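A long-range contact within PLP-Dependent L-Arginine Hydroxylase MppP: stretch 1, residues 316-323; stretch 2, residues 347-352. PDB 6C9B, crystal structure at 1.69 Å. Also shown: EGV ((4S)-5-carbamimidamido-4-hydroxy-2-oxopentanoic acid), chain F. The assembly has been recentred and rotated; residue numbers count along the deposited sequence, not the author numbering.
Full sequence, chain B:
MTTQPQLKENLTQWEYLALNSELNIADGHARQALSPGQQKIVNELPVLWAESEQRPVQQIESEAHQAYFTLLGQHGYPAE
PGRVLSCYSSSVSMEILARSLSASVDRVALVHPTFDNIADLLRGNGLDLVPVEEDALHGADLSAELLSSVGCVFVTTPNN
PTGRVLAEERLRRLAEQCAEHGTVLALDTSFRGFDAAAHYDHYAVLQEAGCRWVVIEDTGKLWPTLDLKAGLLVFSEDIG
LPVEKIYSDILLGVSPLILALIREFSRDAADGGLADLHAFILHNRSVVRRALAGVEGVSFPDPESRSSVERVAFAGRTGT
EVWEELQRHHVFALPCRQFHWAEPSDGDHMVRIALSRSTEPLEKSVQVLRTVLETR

Stretch 1 316-323: GRTGTEVW
Stretch 2 (347-352) GDHMVR

Gly 347 opens a type I beta turn that closes at Met 350; the return bond, Met 350 N to Gly 347 O, is weak at 3.4 Å. Asp 348 (phi/psi -69/-20) meets the start of helix 319-323. Its O accepts from Gly 319 N at 2.8 Å and lies 3.0 Å from Thr 318 CA, a CA-H...O contact. Water 1 is hydrogen-bonded to Asp 348 OD1 at 2.8 Å and accepts from Thr 320 N at 3.0 Å.

His 349 (-116/28; chi1 m, chi2 -74°) has its CA 4.5 Å from Thr 318 CA. Its ND1 donates to Arg 317 O at 2.6 Å, at 167°, near the ring plane. Thr 318 (-96/158; chi1 p) is the N-cap: its OG1 accepts from Glu 321 N at 3.1 Å.

Met 350 begins the strand, and its CA-to-CB bond points away (chi1 to chi3 m, t, m). Its O lies 3.6 Å from Gly 319 CA; a CB on Gly 319 would clash with this O. The CA-to-CB bond of Val 351 (-123/162; chi1 m) points toward stretch 1. Its CG1 is 4.2 Å from Val 322 CG1 (chi1 t) and 3.6 Å from Gly 319 O. Helix and strand directions differ by 53°.

Arg 352 (t, t, p) binds EGV: NH1 to O12, 2.8 Å; NH2 to O11, 3.0 Å.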

ATOM      1  N   GLY B 316      -0.159 -29.962 -26.530  1.00 57.40           N
ATOM      2  CA  GLY B 316       1.112 -30.146 -27.188  1.00 54.25           C
ATOM      3  C   GLY B 316       2.202 -29.169 -26.814  1.00 61.90           C
ATOM      4  O   GLY B 316       3.343 -29.350 -27.255  1.00 64.74           O
ATOM      5  N   ARG B 317       1.901 -28.131 -26.039  1.00 68.02           N
ATOM      6  CA  ARG B 317       2.939 -27.224 -25.564  1.00 67.07           C
ATOM      7  C   ARG B 317       2.561 -26.686 -24.196  1.00 53.53           C
ATOM      8  O   ARG B 317       1.401 -26.757 -23.780  1.00 53.83           O
ATOM      9  CB  ARG B 317       3.170 -26.050 -26.516  1.00 65.12           C
ATOM     10  CG  ARG B 317       1.908 -25.449 -27.102  1.00 71.06           C
ATOM     11  CD  ARG B 317       2.055 -25.312 -28.601  1.00 72.39           C
ATOM     12  NE  ARG B 317       3.227 -24.504 -28.924  1.00 75.91           N
ATOM     13  CZ  ARG B 317       3.555 -24.104 -30.146  1.00 78.97           C
ATOM     14  NH1 ARG B 317       2.797 -24.431 -31.185  1.00 73.60           N
ATOM     15  NH2 ARG B 317       4.643 -23.368 -30.324  1.00 81.18           N
ATOM     16  N   THR B 318       3.556 -26.130 -23.513  1.00 41.31           N
ATOM     17  CA  THR B 318       3.351 -25.521 -22.203  1.00 37.26           C
ATOM     18  C   THR B 318       3.159 -24.012 -22.319  1.00 31.45           C
ATOM     19  O   THR B 318       3.541 -23.377 -23.302  1.00 33.91           O
ATOM     20  CB  THR B 318       4.524 -25.803 -21.266  1.00 37.78           C
ATOM     21  OG1 THR B 318       5.686 -25.097 -21.724  1.00 43.13           O
ATOM     22  CG2 THR B 318       4.796 -27.311 -21.184  1.00 39.21           C
ATOM     23  N   GLY B 319       2.530 -23.443 -21.295  1.00 28.62           N
ATOM     24  CA  GLY B 319       2.338 -22.004 -21.266  1.00 30.74           C
ATOM     25  C   GLY B 319       3.641 -21.244 -21.184  1.00 32.89           C
ATOM     26  O   GLY B 319       3.756 -20.138 -21.724  1.00 36.55           O
ATOM     27  N   THR B 320       4.634 -21.815 -20.495  1.00 29.78           N
ATOM     28  CA  THR B 320       5.962 -21.215 -20.455  1.00 38.33           C
ATOM     29  C   THR B 320       6.576 -21.138 -21.850  1.00 46.72           C
ATOM     30  O   THR B 320       7.141 -20.106 -22.233  1.00 45.49           O
ATOM     31  CB  THR B 320       6.849 -22.011 -19.497  1.00 37.72           C
ATOM     32  OG1 THR B 320       6.303 -21.912 -18.169  1.00 45.86           O
ATOM     33  CG2 THR B 320       8.256 -21.472 -19.474  1.00 52.44           C
ATOM     34  N   GLU B 321       6.472 -22.215 -22.632  1.00 42.97           N
ATOM     35  CA  GLU B 321       7.023 -22.192 -23.985  1.00 38.77           C
ATOM     36  C   GLU B 321       6.258 -21.223 -24.880  1.00 39.21           C
ATOM     37  O   GLU B 321       6.865 -20.474 -25.656  1.00 38.97           O
ATOM     38  CB  GLU B 321       7.001 -23.598 -24.584  1.00 51.14           C
ATOM     39  CG  GLU B 321       7.898 -24.596 -23.863  1.00 73.12           C
ATOM     40  CD  GLU B 321       7.565 -26.037 -24.217  1.00 88.10           C
ATOM     41  OE1 GLU B 321       8.274 -26.946 -23.734  1.00 88.22           O
ATOM     42  OE2 GLU B 321       6.592 -26.261 -24.974  1.00 85.27           O
ATOM     43  N   VAL B 322       4.926 -21.232 -24.803  1.00 36.78           N
ATOM     44  CA  VAL B 322       4.132 -20.265 -25.563  1.00 37.21           C
ATOM     45  C   VAL B 322       4.521 -18.850 -25.168  1.00 41.72           C
ATOM     46  O   VAL B 322       4.683 -17.965 -26.021  1.00 39.28           O
ATOM     47  CB  VAL B 322       2.629 -20.512 -25.336  1.00 34.31           C
ATOM     48  CG1 VAL B 322       1.806 -19.360 -25.907  1.00 37.80           C
ATOM     49  CG2 VAL B 322       2.208 -21.830 -25.958  1.00 38.61           C
ATOM     50  N   TRP B 323       4.663 -18.611 -23.867  1.00 39.07           N
ATOM     51  CA  TRP B 323       5.053 -17.288 -23.394  1.00 36.54           C
ATOM     52  C   TRP B 323       6.358 -16.846 -24.038  1.00 40.41           C
ATOM     53  O   TRP B 323       6.504 -15.682 -24.436  1.00 37.57           O
ATOM     54  CB  TRP B 323       5.197 -17.292 -21.869  1.00 35.36           C
ATOM     55  CG  TRP B 323       5.605 -15.952 -21.313  1.00 50.32           C
ATOM     56  CD1 TRP B 323       4.775 -14.981 -20.826  1.00 51.87           C
ATOM     57  CD2 TRP B 323       6.937 -15.430 -21.206  1.00 54.65           C
ATOM     58  NE1 TRP B 323       5.507 -13.894 -20.420  1.00 49.29           N
ATOM     59  CE2 TRP B 323       6.836 -14.141 -20.641  1.00 51.70           C
ATOM     60  CE3 TRP B 323       8.206 -15.927 -21.531  1.00 51.98           C
ATOM     61  CZ2 TRP B 323       7.950 -13.340 -20.395  1.00 59.36           C
ATOM     62  CZ3 TRP B 323       9.320 -15.124 -21.283  1.00 55.32           C
ATOM     63  CH2 TRP B 323       9.180 -13.848 -20.723  1.00 61.26           C
ATOM     64  N   GLY B 347      -1.620 -26.040 -14.328  1.00 25.04           N
ATOM     65  CA  GLY B 347      -1.701 -24.910 -15.243  1.00 27.62           C
ATOM     66  C   GLY B 347      -0.651 -24.919 -16.333  1.00 25.81           C
ATOM     67  O   GLY B 347      -0.417 -23.898 -16.994  1.00 25.91           O
ATOM     68  N   ASP B 348      -0.000 -26.068 -16.540  1.00 23.61           N
ATOM     69  CA  ASP B 348       1.153 -26.098 -17.425  1.00 29.78           C
ATOM     70  C   ASP B 348       0.790 -25.871 -18.881  1.00 33.66           C
ATOM     71  O   ASP B 348       1.670 -25.522 -19.670  1.00 30.08           O
ATOM     72  CB  ASP B 348       1.892 -27.427 -17.315  1.00 42.01           C
ATOM     73  CG  ASP B 348       3.250 -27.271 -16.682  1.00 62.39           C
ATOM     74  OD1 ASP B 348       3.973 -26.326 -17.066  1.00 76.47           O
ATOM     75  OD2 ASP B 348       3.595 -28.082 -15.799  1.00 59.48           O
ATOM     76  N   HIS B 349      -0.466 -26.068 -19.262  1.00 26.78           N
ATOM     77  CA  HIS B 349      -0.830 -25.966 -20.668  1.00 31.11           C
ATOM     78  C   HIS B 349      -1.802 -24.825 -20.915  1.00 28.43           C
ATOM     79  O   HIS B 349      -2.577 -24.871 -21.865  1.00 31.92           O
ATOM     80  CB  HIS B 349      -1.386 -27.299 -21.160  1.00 39.74           C
ATOM     81  CG  HIS B 349      -0.380 -28.405 -21.098  1.00 54.30           C
ATOM     82  ND1 HIS B 349       0.664 -28.509 -21.994  1.00 51.51           N
ATOM     83  CD2 HIS B 349      -0.232 -29.430 -20.227  1.00 49.80           C
ATOM     84  CE1 HIS B 349       1.400 -29.562 -21.685  1.00 49.43           C
ATOM     85  NE2 HIS B 349       0.880 -30.135 -20.615  1.00 51.84           N
ATOM     86  N   MET B 350      -1.740 -23.784 -20.080  1.00 23.40           N
ATOM     87  CA  MET B 350      -2.552 -22.590 -20.259  1.00 22.56           C
ATOM     88  C   MET B 350      -1.718 -21.319 -20.136  1.00 25.10           C
ATOM     89  O   MET B 350      -0.712 -21.270 -19.414  1.00 24.94           O
ATOM     90  CB  MET B 350      -3.677 -22.544 -19.244  1.00 23.50           C
ATOM     91  CG  MET B 350      -4.699 -23.631 -19.469  1.00 26.62           C
ATOM     92  SD  MET B 350      -5.985 -23.555 -18.193  1.00 27.74           S
ATOM     93  CE  MET B 350      -5.216 -24.477 -16.858  1.00 46.00           C
ATOM     94  N   VAL B 351      -2.159 -20.279 -20.854  1.00 21.85           N
ATOM     95  CA  VAL B 351      -1.745 -18.905 -20.589  1.00 21.20           C
ATOM     96  C   VAL B 351      -2.990 -18.075 -20.325  1.00 27.05           C
ATOM     97  O   VAL B 351      -4.106 -18.443 -20.697  1.00 25.06           O
ATOM     98  CB  VAL B 351      -0.933 -18.263 -21.736  1.00 24.13           C
ATOM     99  CG1 VAL B 351       0.316 -19.048 -22.017  1.00 25.70           C
ATOM    100  CG2 VAL B 351      -1.757 -18.164 -22.970  1.00 29.37           C
ATOM    101  N   ARG B 352      -2.780 -16.920 -19.712  1.00 20.97           N
ATOM    102  CA  ARG B 352      -3.857 -15.983 -19.411  1.00 18.98           C
ATOM    103  C   ARG B 352      -3.623 -14.695 -20.183  1.00 20.30           C
ATOM    104  O   ARG B 352      -2.498 -14.195 -20.241  1.00 23.37           O
ATOM    105  CB  ARG B 352      -3.946 -15.680 -17.903  1.00 19.20           C
ATOM    106  CG  ARG B 352      -5.283 -15.104 -17.492  1.00 21.59           C
ATOM    107  CD  ARG B 352      -5.256 -14.505 -16.077  1.00 22.98           C
ATOM    108  NE  ARG B 352      -4.474 -13.266 -16.058  1.00 20.63           N
ATOM    109  CZ  ARG B 352      -4.421 -12.420 -15.026  1.00 19.60           C
ATOM    110  NH1 ARG B 352      -3.689 -11.322 -15.108  1.00 19.72           N
ATOM    111  NH2 ARG B 352      -5.096 -12.665 -13.906  1.00 19.04           N
TER
HETATM  112  C10 EGV F 401      -3.739  -9.817 -12.009  1.00 27.52           C
HETATM  113  C02 EGV F 401      -0.680  -7.216  -8.947  1.00 47.89           C
HETATM  114  C03 EGV F 401       0.109  -8.105  -6.751  1.00 40.87           C
HETATM  115  C06 EGV F 401      -2.091  -7.725  -9.169  1.00 51.92           C
HETATM  116  C07 EGV F 401      -2.032  -8.748 -10.325  1.00 55.20           C
HETATM  117  C09 EGV F 401      -3.374  -9.484 -10.571  1.00 57.43           C
HETATM  118  N01 EGV F 401       0.141  -8.140  -8.178  1.00 39.76           N
HETATM  119  N04 EGV F 401       0.917  -8.999  -6.005  1.00 49.30           N
HETATM  120  N05 EGV F 401      -0.697  -7.270  -6.128  1.00 25.84           N
HETATM  121  O08 EGV F 401      -2.912  -6.684  -9.514  1.00 51.78           O
HETATM  122  O11 EGV F 401      -4.862 -10.243 -12.203  1.00 19.59           O
HETATM  123  O12 EGV F 401      -2.935  -9.658 -12.949  1.00 33.13           O
HETATM  124  O13 EGV F 401      -4.135  -9.800  -9.661  1.00 49.11           O
HETATM  125  O   HOH W   1       3.982 -23.783 -18.309  1.00 30.64           O